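Local coordinates for cytoplasmic Protein STM1381 (Salmonella enterica subsp. enterica serovar Typhimurium, PDB 3SOZ) that is of unknown function but belongs to the glutamine amidotransferase-like family of the class I glutaminase clan, whose members hydrolyse glutamine or have adapted the same fold, at residues Pro172-Pro178 against Gln228-His234; Ala160-Val165 against Val193-Ile197; Phe61-Ala65 against Ile97-Leu103; Leu115-Gly119 against Cys214-Cys220. All blocks are in the same frame, centred on the assembly; numbering follows the deposited sequence.

Contact 1: Pro172-Pro178 against Gln228-His234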
loop_
_atom_site.group_PDB
_atom_site.type_symbol
_atom_site.label_atom_id
_atom_site.label_comp_id
_atom_site.label_asym_id
_atom_site.label_seq_id
_atom_site.Cartn_x
_atom_site.Cartn_y
_atom_site.Cartn_z
ATOM N N PRO A 172 -30.717 -10.345 23.063
ATOM C CA PRO A 172 -31.962 -9.813 22.487
ATOM C C PRO A 172 -32.257 -10.117 20.997
ATOM O O PRO A 172 -33.355 -9.775 20.516
ATOM C CB PRO A 172 -31.824 -8.293 22.714
ATOM C CG PRO A 172 -30.774 -8.161 23.799
ATOM C CD PRO A 172 -29.832 -9.257 23.521
ATOM N N PHE A 173 -31.307 -10.742 20.287
ATOM C CA PHE A 173 -31.472 -11.082 18.859
ATOM C C PHE A 173 -30.700 -12.346 18.523
ATOM O O PHE A 173 -29.774 -12.743 19.264
ATOM C CB PHE A 173 -30.971 -9.937 17.961
ATOM C CG PHE A 173 -29.504 -9.612 18.154
ATOM C CD1 PHE A 173 -28.509 -10.421 17.585
ATOM C CD2 PHE A 173 -29.120 -8.515 18.918
ATOM C CE1 PHE A 173 -27.171 -10.156 17.780
ATOM C CE2 PHE A 173 -27.780 -8.246 19.112
ATOM C CZ PHE A 173 -26.806 -9.066 18.538
ATOM N N SER A 174 -31.055 -12.968 17.398
ATOM C CA SER A 174 -30.299 -14.143 16.912
ATOM C C SER A 174 -29.868 -14.021 15.457
ATOM O O SER A 174 -28.813 -14.551 15.066
ATOM C CB SER A 174 -31.080 -15.457 17.121
ATOM O OG SER A 174 -32.211 -15.536 16.265
ATOM N N GLU A 175 -30.709 -13.338 14.677
ATOM C CA GLU A 175 -30.461 -13.065 13.262
ATOM C C GLU A 175 -30.013 -11.603 13.031
ATOM O O GLU A 175 -30.630 -10.632 13.528
ATOM C CB GLU A 175 -31.707 -13.441 12.440
ATOM C CG GLU A 175 -31.973 -12.592 11.162
ATOM C CD GLU A 175 -32.651 -13.379 10.022
ATOM O OE1 GLU A 175 -32.322 -14.590 9.836
ATOM O OE2 GLU A 175 -33.489 -12.763 9.306
ATOM N N TRP A 176 -28.914 -11.466 12.294
ATOM C CA TRP A 176 -28.306 -10.161 11.993
ATOM C C TRP A 176 -28.775 -9.582 10.655
ATOM O O TRP A 176 -29.072 -10.332 9.713
ATOM C CB TRP A 176 -26.800 -10.325 11.927
ATOM C CG TRP A 176 -26.101 -10.349 13.256
ATOM C CD1 TRP A 176 -25.893 -11.439 14.065
ATOM C CD2 TRP A 176 -25.454 -9.245 13.904
ATOM N NE1 TRP A 176 -25.170 -11.077 15.178
ATOM C CE2 TRP A 176 -24.889 -9.735 15.108
ATOM C CE3 TRP A 176 -25.285 -7.882 13.580
ATOM C CZ2 TRP A 176 -24.172 -8.904 15.995
ATOM C CZ3 TRP A 176 -24.588 -7.055 14.478
ATOM C CH2 TRP A 176 -24.037 -7.571 15.661
ATOM N N PRO A 177 -28.831 -8.239 10.551
ATOM C CA PRO A 177 -29.078 -7.681 9.207
ATOM C C PRO A 177 -27.794 -7.807 8.374
ATOM O O PRO A 177 -26.700 -7.997 8.949
ATOM C CB PRO A 177 -29.424 -6.223 9.475
ATOM C CG PRO A 177 -29.167 -6.007 10.985
ATOM C CD PRO A 177 -28.508 -7.196 11.541
ATOM N N PRO A 178 -27.909 -7.753 7.030
ATOM C CA PRO A 178 -26.673 -7.948 6.268
ATOM C C PRO A 178 -25.735 -6.726 6.362
ATOM O O PRO A 178 -26.189 -5.592 6.425
ATOM C CB PRO A 178 -27.182 -8.139 4.839
ATOM C CG PRO A 178 -28.441 -7.335 4.814
ATOM C CD PRO A 178 -29.071 -7.529 6.141
ATOM N N GLN A 228 -30.211 -1.571 6.044
ATOM C CA GLN A 228 -30.814 -2.611 6.874
ATOM C C GLN A 228 -30.210 -2.653 8.280
ATOM O O GLN A 228 -30.834 -3.148 9.198
ATOM C CB GLN A 228 -30.622 -4.010 6.255
ATOM C CG GLN A 228 -31.437 -4.315 5.036
ATOM C CD GLN A 228 -31.025 -3.469 3.827
ATOM O OE1 GLN A 228 -29.839 -3.414 3.441
ATOM N NE2 GLN A 228 -32.007 -2.801 3.230
ATOM N N PHE A 229 -28.969 -2.221 8.421
ATOM C CA PHE A 229 -28.260 -2.307 9.690
ATOM C C PHE A 229 -28.685 -1.128 10.552
ATOM O O PHE A 229 -29.010 -1.315 11.704
ATOM C CB PHE A 229 -26.737 -2.363 9.471
ATOM C CG PHE A 229 -25.918 -2.446 10.749
ATOM C CD1 PHE A 229 -26.223 -3.362 11.753
ATOM C CD2 PHE A 229 -24.812 -1.605 10.942
ATOM C CE1 PHE A 229 -25.441 -3.436 12.945
ATOM C CE2 PHE A 229 -24.008 -1.674 12.126
ATOM C CZ PHE A 229 -24.326 -2.590 13.124
ATOM N N LEU A 230 -28.731 0.065 9.966
ATOM C CA LEU A 230 -29.121 1.289 10.680
ATOM C C LEU A 230 -30.612 1.347 11.019
ATOM O O LEU A 230 -31.029 2.092 11.916
ATOM C CB LEU A 230 -28.763 2.579 9.877
ATOM C CG LEU A 230 -27.348 2.900 9.358
ATOM C CD1 LEU A 230 -27.355 4.225 8.573
ATOM C CD2 LEU A 230 -26.297 2.948 10.464
ATOM N N GLN A 231 -31.432 0.622 10.272
ATOM C CA GLN A 231 -32.857 0.637 10.557
ATOM C C GLN A 231 -33.277 -0.560 11.390
ATOM O O GLN A 231 -34.420 -0.644 11.782
ATOM C CB GLN A 231 -33.667 0.697 9.287
ATOM C CG GLN A 231 -33.416 1.908 8.415
ATOM C CD GLN A 231 -33.841 1.608 6.974
ATOM O OE1 GLN A 231 -33.783 2.480 6.127
ATOM N NE2 GLN A 231 -34.273 0.367 6.699
ATOM N N TRP A 232 -32.343 -1.469 11.659
ATOM C CA TRP A 232 -32.525 -2.575 12.596
ATOM C C TRP A 232 -33.248 -2.158 13.873
ATOM O O TRP A 232 -33.113 -1.015 14.311
ATOM C CB TRP A 232 -31.160 -3.070 12.993
ATOM C CG TRP A 232 -31.108 -4.439 13.468
ATOM C CD1 TRP A 232 -32.035 -5.420 13.270
ATOM C CD2 TRP A 232 -30.024 -5.037 14.185
ATOM N NE1 TRP A 232 -31.598 -6.596 13.836
ATOM C CE2 TRP A 232 -30.370 -6.392 14.410
ATOM C CE3 TRP A 232 -28.789 -4.563 14.658
ATOM C CZ2 TRP A 232 -29.512 -7.292 15.087
ATOM C CZ3 TRP A 232 -27.922 -5.472 15.335
ATOM C CH2 TRP A 232 -28.295 -6.814 15.536
ATOM N N GLU A 233 -34.007 -3.070 14.483
ATOM C CA GLU A 233 -34.692 -2.718 15.727
ATOM C C GLU A 233 -33.650 -2.652 16.842
ATOM O O GLU A 233 -33.645 -1.735 17.666
ATOM C CB GLU A 233 -35.806 -3.710 16.069
ATOM C CG GLU A 233 -36.838 -3.141 17.096
ATOM C CD GLU A 233 -37.201 -4.150 18.225
ATOM O OE1 GLU A 233 -37.454 -3.694 19.382
ATOM O OE2 GLU A 233 -37.215 -5.388 17.948
ATOM N N HIS A 234 -32.735 -3.614 16.793
ATOM C CA HIS A 234 -31.722 -3.816 17.819
ATOM C C HIS A 234 -30.490 -2.908 17.707
ATOM O O HIS A 234 -29.564 -3.012 18.513
ATOM C CB HIS A 234 -31.330 -5.294 17.849
ATOM C CG HIS A 234 -32.484 -6.217 18.139
ATOM N ND1 HIS A 234 -33.130 -6.241 19.360
ATOM C CD2 HIS A 234 -33.112 -7.133 17.360
ATOM C CE1 HIS A 234 -34.104 -7.135 19.317
ATOM N NE2 HIS A 234 -34.112 -7.693 18.117
#

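Contact 2: Ala160-Val165 against Val193-Ile197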
loop_
_atom_site.group_PDB
_atom_site.type_symbol
_atom_site.label_atom_id
_atom_site.label_comp_id
_atom_site.label_asym_id
_atom_site.label_seq_id
_atom_site.Cartn_x
_atom_site.Cartn_y
_atom_site.Cartn_z
ATOM N N ALA A 160 -24.437 -11.990 9.751
ATOM C CA ALA A 160 -23.590 -12.460 10.823
ATOM C C ALA A 160 -24.393 -13.419 11.664
ATOM O O ALA A 160 -25.621 -13.252 11.826
ATOM C CB ALA A 160 -23.156 -11.309 11.663
ATOM N N VAL A 161 -23.718 -14.430 12.194
ATOM C CA VAL A 161 -24.327 -15.274 13.216
ATOM C C VAL A 161 -23.607 -15.168 14.563
ATOM O O VAL A 161 -22.381 -15.273 14.628
ATOM C CB VAL A 161 -24.449 -16.769 12.774
ATOM C CG1 VAL A 161 -25.378 -16.912 11.553
ATOM C CG2 VAL A 161 -23.048 -17.403 12.515
ATOM N N ASN A 162 -24.394 -14.932 15.617
ATOM C CA ASN A 162 -23.998 -15.132 17.022
ATOM C C ASN A 162 -23.283 -16.457 17.329
ATOM O O ASN A 162 -23.362 -17.438 16.614
ATOM C CB ASN A 162 -25.217 -15.022 17.920
ATOM C CG ASN A 162 -25.741 -13.620 18.026
ATOM O OD1 ASN A 162 -25.031 -12.665 17.758
ATOM N ND2 ASN A 162 -27.003 -13.484 18.425
ATOM N N THR A 163 -22.566 -16.461 18.422
ATOM C CA THR A 163 -21.675 -17.537 18.727
ATOM C C THR A 163 -22.342 -18.269 19.891
ATOM O O THR A 163 -23.331 -17.775 20.430
ATOM C CB THR A 163 -20.280 -16.909 19.034
ATOM O OG1 THR A 163 -19.262 -17.622 18.345
ATOM C CG2 THR A 163 -19.956 -16.835 20.504
ATOM N N ALA A 164 -21.842 -19.444 20.266
ATOM C CA ALA A 164 -22.401 -20.182 21.424
ATOM C C ALA A 164 -22.288 -19.382 22.754
ATOM O O ALA A 164 -23.232 -19.392 23.555
ATOM C CB ALA A 164 -21.759 -21.592 21.553
ATOM N N VAL A 165 -21.161 -18.688 22.981
ATOM C CA VAL A 165 -20.986 -17.837 24.168
ATOM C C VAL A 165 -22.226 -16.977 24.485
ATOM O O VAL A 165 -22.697 -16.209 23.663
ATOM C CB VAL A 165 -19.730 -16.953 24.069
ATOM C CG1 VAL A 165 -19.563 -16.111 25.322
ATOM C CG2 VAL A 165 -18.494 -17.806 23.844
ATOM N N VAL A 193 -15.170 -14.347 21.353
ATOM C CA VAL A 193 -15.825 -13.963 20.112
ATOM C C VAL A 193 -17.323 -14.136 20.295
ATOM O O VAL A 193 -17.805 -15.237 20.538
ATOM C CB VAL A 193 -15.371 -14.862 18.934
ATOM C CG1 VAL A 193 -16.073 -14.464 17.670
ATOM C CG2 VAL A 193 -13.886 -14.801 18.745
ATOM N N LEU A 194 -18.063 -13.057 20.158
ATOM C CA LEU A 194 -19.474 -13.097 20.414
ATOM C C LEU A 194 -20.370 -13.179 19.159
ATOM O O LEU A 194 -21.600 -13.325 19.287
ATOM C CB LEU A 194 -19.868 -11.884 21.268
ATOM C CG LEU A 194 -18.995 -11.375 22.435
ATOM C CD1 LEU A 194 -19.751 -10.288 23.203
ATOM C CD2 LEU A 194 -18.564 -12.477 23.402
ATOM N N ALA A 195 -19.783 -13.079 17.959
ATOM C CA ALA A 195 -20.525 -13.015 16.681
ATOM C C ALA A 195 -19.539 -13.212 15.586
ATOM O O ALA A 195 -18.400 -12.873 15.741
ATOM C CB ALA A 195 -21.183 -11.688 16.495
ATOM N N GLU A 196 -19.982 -13.766 14.469
ATOM C CA GLU A 196 -19.103 -13.983 13.325
ATOM C C GLU A 196 -19.770 -13.647 11.993
ATOM O O GLU A 196 -20.982 -13.671 11.870
ATOM C CB GLU A 196 -18.578 -15.407 13.313
ATOM C CG GLU A 196 -17.524 -15.663 14.339
ATOM C CD GLU A 196 -16.827 -17.019 14.144
ATOM O OE1 GLU A 196 -17.527 -18.053 14.051
ATOM O OE2 GLU A 196 -15.563 -17.043 14.086
ATOM N N ILE A 197 -18.964 -13.322 10.999
ATOM C CA ILE A 197 -19.479 -12.950 9.685
ATOM C C ILE A 197 -18.620 -13.696 8.697
ATOM O O ILE A 197 -17.440 -13.903 8.971
ATOM C CB ILE A 197 -19.463 -11.398 9.496
ATOM C CG1 ILE A 197 -20.154 -10.981 8.201
ATOM C CG2 ILE A 197 -18.045 -10.821 9.699
ATOM C CD1 ILE A 197 -20.544 -9.567 8.184
#

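Contact 3: Phe61-Ala65 against Ile97-Leu103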
loop_
_atom_site.group_PDB
_atom_site.type_symbol
_atom_site.label_atom_id
_atom_site.label_comp_id
_atom_site.label_asym_id
_atom_site.label_seq_id
_atom_site.Cartn_x
_atom_site.Cartn_y
_atom_site.Cartn_z
ATOM N N PHE A 61 -5.048 17.407 20.855
ATOM C CA PHE A 61 -5.204 16.088 21.499
ATOM C C PHE A 61 -4.602 16.006 22.907
ATOM O O PHE A 61 -3.419 16.279 23.062
ATOM C CB PHE A 61 -4.675 14.923 20.657
ATOM C CG PHE A 61 -5.050 13.584 21.228
ATOM C CD1 PHE A 61 -6.345 13.095 21.100
ATOM C CD2 PHE A 61 -4.141 12.839 21.936
ATOM C CE1 PHE A 61 -6.714 11.877 21.663
ATOM C CE2 PHE A 61 -4.501 11.584 22.497
ATOM C CZ PHE A 61 -5.788 11.118 22.363
ATOM N N PRO A 62 -5.413 15.602 23.920
ATOM C CA PRO A 62 -4.993 15.414 25.315
ATOM C C PRO A 62 -3.592 14.840 25.422
ATOM O O PRO A 62 -3.283 13.857 24.763
ATOM C CB PRO A 62 -6.015 14.412 25.867
ATOM C CG PRO A 62 -7.173 14.387 24.854
ATOM C CD PRO A 62 -6.873 15.429 23.797
ATOM N N GLN A 63 -2.747 15.462 26.235
ATOM C CA GLN A 63 -1.377 15.008 26.343
ATOM C C GLN A 63 -1.023 14.468 27.737
ATOM O O GLN A 63 0.113 14.058 27.983
ATOM C CB GLN A 63 -0.416 16.122 25.920
ATOM C CG GLN A 63 -0.523 16.577 24.452
ATOM C CD GLN A 63 0.348 17.802 24.156
ATOM O OE1 GLN A 63 0.613 18.622 25.041
ATOM N NE2 GLN A 63 0.787 17.932 22.906
ATOM N N THR A 64 -1.993 14.438 28.643
ATOM C CA THR A 64 -1.737 13.863 29.975
ATOM C C THR A 64 -2.758 12.790 30.347
ATOM O O THR A 64 -3.897 12.815 29.869
ATOM C CB THR A 64 -1.589 14.947 31.114
ATOM O OG1 THR A 64 -2.810 15.689 31.285
ATOM C CG2 THR A 64 -0.415 15.915 30.822
ATOM N N ALA A 65 -2.326 11.854 31.194
ATOM C CA ALA A 65 -3.177 10.754 31.659
ATOM C C ALA A 65 -4.430 11.246 32.394
ATOM O O ALA A 65 -5.533 10.708 32.216
ATOM C CB ALA A 65 -2.370 9.788 32.544
ATOM N N ILE A 97 5.690 15.943 20.907
ATOM C CA ILE A 97 4.498 15.768 21.725
ATOM C C ILE A 97 4.471 14.290 22.088
ATOM O O ILE A 97 5.180 13.511 21.460
ATOM C CB ILE A 97 3.168 16.202 20.991
ATOM C CG1 ILE A 97 2.582 15.046 20.184
ATOM C CG2 ILE A 97 3.343 17.439 20.097
ATOM C CD1 ILE A 97 1.105 14.833 20.466
ATOM N N PRO A 98 3.681 13.890 23.106
ATOM C CA PRO A 98 3.680 12.444 23.450
ATOM C C PRO A 98 2.816 11.566 22.519
ATOM O O PRO A 98 1.766 12.030 21.996
ATOM C CB PRO A 98 3.128 12.419 24.890
ATOM C CG PRO A 98 3.267 13.869 25.387
ATOM C CD PRO A 98 3.004 14.692 24.143
ATOM N N ASP A 99 3.264 10.316 22.313
ATOM C CA ASP A 99 2.530 9.310 21.529
ATOM C C ASP A 99 1.102 9.151 22.030
ATOM O O ASP A 99 0.887 8.529 23.054
ATOM C CB ASP A 99 3.285 7.974 21.591
ATOM C CG ASP A 99 2.546 6.823 20.890
ATOM O OD1 ASP A 99 1.309 6.924 20.670
ATOM O OD2 ASP A 99 3.210 5.805 20.561
ATOM N N ALA A 100 0.139 9.721 21.309
ATOM C CA ALA A 100 -1.327 9.668 21.620
ATOM C C ALA A 100 -1.903 8.273 21.815
ATOM O O ALA A 100 -2.951 8.101 22.450
ATOM C CB ALA A 100 -2.115 10.368 20.537
ATOM N N LEU A 101 -1.228 7.283 21.241
ATOM C CA LEU A 101 -1.676 5.904 21.266
ATOM C C LEU A 101 -1.116 5.219 22.511
ATOM O O LEU A 101 -1.725 4.265 23.026
ATOM C CB LEU A 101 -1.235 5.187 19.983
ATOM C CG LEU A 101 -2.159 4.945 18.768
ATOM C CD1 LEU A 101 -3.442 5.794 18.690
ATOM C CD2 LEU A 101 -1.389 5.022 17.454
ATOM N N GLN A 102 0.047 5.690 22.983
ATOM C CA GLN A 102 0.540 5.288 24.287
ATOM C C GLN A 102 -0.483 5.801 25.273
ATOM O O GLN A 102 -0.907 5.061 26.150
ATOM C CB GLN A 102 1.916 5.885 24.621
ATOM C CG GLN A 102 3.092 4.915 24.609
ATOM C CD GLN A 102 2.792 3.599 25.287
ATOM O OE1 GLN A 102 3.456 2.604 25.019
ATOM N NE2 GLN A 102 1.795 3.578 26.152
ATOM N N LEU A 103 -0.900 7.055 25.108
ATOM C CA LEU A 103 -1.919 7.613 25.980
ATOM C C LEU A 103 -3.161 6.758 26.103
ATOM O O LEU A 103 -3.649 6.556 27.210
ATOM C CB LEU A 103 -2.304 9.042 25.582
ATOM C CG LEU A 103 -1.388 10.085 26.226
ATOM C CD1 LEU A 103 -1.198 11.380 25.379
ATOM C CD2 LEU A 103 -1.868 10.374 27.665
#

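Contact 4: Leu115-Gly119 against Cys214-Cys220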
loop_
_atom_site.group_PDB
_atom_site.type_symbol
_atom_site.label_atom_id
_atom_site.label_comp_id
_atom_site.label_asym_id
_atom_site.label_seq_id
_atom_site.Cartn_x
_atom_site.Cartn_y
_atom_site.Cartn_z
ATOM N N LEU A 115 -13.298 0.922 22.572
ATOM C CA LEU A 115 -13.927 0.277 21.416
ATOM C C LEU A 115 -13.378 0.792 20.076
ATOM O O LEU A 115 -13.310 1.996 19.839
ATOM C CB LEU A 115 -15.462 0.410 21.471
ATOM C CG LEU A 115 -16.243 0.062 20.195
ATOM C CD1 LEU A 115 -16.331 -1.454 20.037
ATOM C CD2 LEU A 115 -17.641 0.692 20.202
HETATM N N MSE A 116 -12.978 -0.131 19.211
HETATM C CA MSE A 116 -12.678 0.209 17.835
HETATM C C MSE A 116 -13.715 -0.390 16.895
HETATM O O MSE A 116 -13.961 -1.607 16.907
HETATM C CB MSE A 116 -11.260 -0.215 17.422
HETATM C CG MSE A 116 -10.890 0.173 15.948
HETATM SE SE MSE A 116 -8.966 -0.019 15.491
HETATM C CE MSE A 116 -8.469 1.769 16.022
ATOM N N ILE A 117 -14.310 0.489 16.088
ATOM C CA ILE A 117 -15.256 0.102 15.042
ATOM C C ILE A 117 -14.553 0.099 13.696
ATOM O O ILE A 117 -13.866 1.064 13.337
ATOM C CB ILE A 117 -16.434 1.067 14.990
ATOM C CG1 ILE A 117 -17.020 1.200 16.401
ATOM C CG2 ILE A 117 -17.454 0.605 13.931
ATOM C CD1 ILE A 117 -17.982 2.359 16.590
ATOM N N GLY A 118 -14.725 -0.983 12.947
ATOM C CA GLY A 118 -14.057 -1.124 11.634
ATOM C C GLY A 118 -14.502 -0.164 10.553
ATOM O O GLY A 118 -15.368 0.685 10.763
ATOM N N GLY A 119 -13.909 -0.333 9.375
ATOM C CA GLY A 119 -14.098 0.585 8.239
ATOM C C GLY A 119 -12.768 0.705 7.476
ATOM O O GLY A 119 -11.801 -0.006 7.758
ATOM N N CYS A 214 -13.000 -3.783 23.041
ATOM C CA CYS A 214 -13.907 -4.371 22.077
ATOM C C CYS A 214 -13.598 -3.917 20.631
ATOM O O CYS A 214 -13.343 -2.735 20.367
ATOM C CB CYS A 214 -15.339 -4.045 22.489
ATOM S SG CYS A 214 -16.604 -4.670 21.415
ATOM N N CYS A 215 -13.598 -4.893 19.727
ATOM C CA CYS A 215 -13.458 -4.692 18.303
ATOM C C CYS A 215 -14.710 -5.140 17.596
ATOM O O CYS A 215 -15.187 -6.257 17.791
ATOM C CB CYS A 215 -12.320 -5.519 17.779
ATOM S SG CYS A 215 -10.788 -4.901 18.381
ATOM N N PHE A 216 -15.239 -4.256 16.771
ATOM C CA PHE A 216 -16.346 -4.581 15.915
ATOM C C PHE A 216 -15.813 -4.464 14.486
ATOM O O PHE A 216 -15.291 -3.413 14.106
ATOM C CB PHE A 216 -17.530 -3.629 16.192
ATOM C CG PHE A 216 -18.694 -3.865 15.301
ATOM C CD1 PHE A 216 -19.563 -4.924 15.539
ATOM C CD2 PHE A 216 -18.884 -3.083 14.169
ATOM C CE1 PHE A 216 -20.625 -5.171 14.670
ATOM C CE2 PHE A 216 -19.942 -3.324 13.309
ATOM C CZ PHE A 216 -20.808 -4.365 13.556
ATOM N N ALA A 217 -15.928 -5.538 13.710
ATOM C CA ALA A 217 -15.162 -5.679 12.452
ATOM C C ALA A 217 -15.758 -4.980 11.243
ATOM O O ALA A 217 -15.204 -5.085 10.146
ATOM C CB ALA A 217 -14.914 -7.132 12.115
ATOM N N SER A 218 -16.867 -4.276 11.437
ATOM C CA SER A 218 -17.571 -3.653 10.333
ATOM C C SER A 218 -17.761 -2.211 10.700
ATOM O O SER A 218 -17.138 -1.730 11.632
ATOM C CB SER A 218 -18.913 -4.326 10.071
ATOM O OG SER A 218 -19.482 -3.907 8.843
ATOM N N ASP A 219 -18.591 -1.514 9.958
ATOM C CA ASP A 219 -18.682 -0.085 10.086
ATOM C C ASP A 219 -20.040 0.174 10.702
ATOM O O ASP A 219 -21.016 -0.496 10.397
ATOM C CB ASP A 219 -18.601 0.560 8.699
ATOM C CG ASP A 219 -18.211 2.049 8.731
ATOM O OD1 ASP A 219 -18.630 2.836 9.598
ATOM O OD2 ASP A 219 -17.485 2.459 7.820
ATOM N N CYS A 220 -20.100 1.142 11.586
ATOM C CA CYS A 220 -21.373 1.570 12.122
ATOM C C CYS A 220 -22.112 2.489 11.119
ATOM O O CYS A 220 -23.138 3.056 11.441
ATOM C CB CYS A 220 -21.116 2.303 13.438
ATOM S SG CYS A 220 -20.254 3.884 13.136
#

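Contact 1: Pro172-Pro178 against Gln228-His234
The indole of Trp232 lies across the ring of Pro177, whose CG sits 3.4 Å from the centroid of the five-membered ring of the indole and only 9° off the ring normal, a nearly ideal CH-pi contact. Proline suits this role because its compact, rigid ring presents polarised C-H groups to the pi cloud. The six-membered half of the indole reaches on to Phe173, turning its edge toward the phenyl face with centroids 5.0 Å apart and planes at 55°. His234 then continues the series: Phe173 CB lies over the imidazole face, 3.9 Å from its centroid. Together with Trp176, whose CE3 approaches Trp232 CH2 at 3.7 Å, these rings form an aromatic cluster. Within the glutamine amidotransferase-like fold, the cluster packs the connection between helices 227-230 and 235-246 against the start of strand 175-187, in the antiparallel part of the sheet. No hydrogen bond crosses the interface, so its 473 Å² of buried surface rest on ring packing and van der Waals contact. The indole NH of Trp176 is satisfied by Asn162 on the adjacent strand, while its far edge meets Phe229, with CZ3 of Trp176 4.0 Å from CE1 of Phe229. At the other end, Pro178 CD rests 3.8 Å from Gln228 CB, and Gln228 itself packs on Ile96 of the second subunit.

Contact 2: Ala160-Val165 against Val193-Ile197
Strands 160-162 and 193-197 run antiparallel, their N-to-C directions 154° apart and their axes approaching to 4.5 Å. Val161 and Glu196 make a hydrogen-bonded pair in which both amides are used: Val161 N donates to Glu196 O at 2.9 Å, and Glu196 N to Val161 O at 2.8 Å. The next step, Asn162 opposite Ala195, is a non-hydrogen-bonded pair whose CA atoms come within 4.1 Å. Beyond it the ladder loosens as the first segment leaves the sheet, and a weak bond of 3.4 Å from Thr163 N to Leu194 O is its last rung. The rungs join two strands of the antiparallel part of the mixed sheet that are not successive in the chain: strand 175-187 comes between them in sequence but pairs with the other side of 157-162, while strand 200-208 is bonded to the other side of 192-197. Val161 and Glu196 share one face, the more open of the two; Asn162 and Ala195 lie on the other, where Asn162 OD1 receives the indole NH of Trp176. Apolar contacts flank the ladder: Ala160 CB lies 4.3 Å from Ile197 CB, and past the end of the strand Val165 CG1 comes to 4.2 Å from Leu194 CD2. With no polar side-chain bond between the segments, the pairing rests mainly on backbone hydrogen bonds, the side chains adding a few looser apolar contacts.

Contact 3: Phe61-Ala65 against Ile97-Leu103
A helix N-cap organises one side of this contact. Asp99, with chi1 in the t well, folds its carboxylate back over the first turn of helix 100-109, so that OD1 accepts from Leu101 N at 2.6 Å and from Gln102 N at 2.9 Å. With the start of the helix fixed in this way, Ala100 and Leu103 face the loop that joins helix 56-59 to helix 65-69. Leu103, an m,t rotamer, spreads its two methyls along that loop. CD1 lies 3.3 Å from Pro62 O and 3.8 Å from Gln63 CA, while CD2 is 3.7 Å from Thr64 C, so one side chain follows the loop backbone through three residues. Phe61 takes the t rotamer and swings its ring toward the helix, bringing CE2 into a tight contact 3.3 Å from Ala100 CB and a looser one 4.4 Å from Leu103 CD1. Ile97 also packs on Pro155 of the third subunit, placing this loop-to-helix packing beside a subunit interface. Gln63 is stretched in the m,t conformation; its CG lies 4.0 Å from Pro98 CD, and its NE2 ends 3.5 Å from Ile97 CB.

Contact 4: Leu115-Gly119 against Cys214-Cys220
Two parallel strands, 113-117 and 211-216, lie side by side near the centre of the chain, 211-216 being the last of the parallel strands before antiparallel 200-208; the parallel run is consistent with the flavodoxin-like core expected of a glutamine amidotransferase-like domain. The axes of 115-117 and 214-216 diverge by just 10°. Hydrogen bonds run from Met116 N to Cys214 O (2.9 Å), Phe216 N to Met116 O (2.9 Å) and Gly118 N to Phe216 O (2.8 Å). On the face of Leu115 and Ile117, Leu115 CD1 nestles 3.5 Å from Cys214 SG, and helix 235-246 closes over both. Ile117 is the principal bump. Its CG2 meets the edge of the Phe216 ring, 4.0 Å from CD2, and also fills the hollow where residues 218-220 turn past the strand end, 3.3 Å from Ser218 O and 4.1 Å from Cys220 CB. Selenomethionine Met116 and Cys215 occupy the opposite face. Beyond the strands the fit is too tight for a side chain at Gly118, where a CB would come within 2.9 Å of Ala217 C; Gly119 has backbone angles that would force a CB against the preceding carbonyl. Asp219 bonds Ser221 through OD1 and a glycerol, probably from crystallisation, through OD2, which is 3.9 Å from Gly119 CA.

In the fold
Contact 3 closes first along the chain, before contact 4 opens; contact 2 falls wholly within the span of contact 4, while contact 1 crosses both. Contacts 1, 2 and 4 all reach the same mixed sheet, their centres 14 to 16 Å apart. Contact 4 lies about 4 Å from the chain's centre, in the parallel core, and contact 2 in the antiparallel part. Contact 1 touches both, through Trp176 and Asn162 and through Phe229 and Phe216. Contact 3 is remote from contacts 1 and 2, with nearest atoms about 23 Å away, and its centre is 22 Å from that of contact 4, yet helix 100-109 leads directly into strand 113-117. One domain thus combines central sheet pairing with peripheral packing.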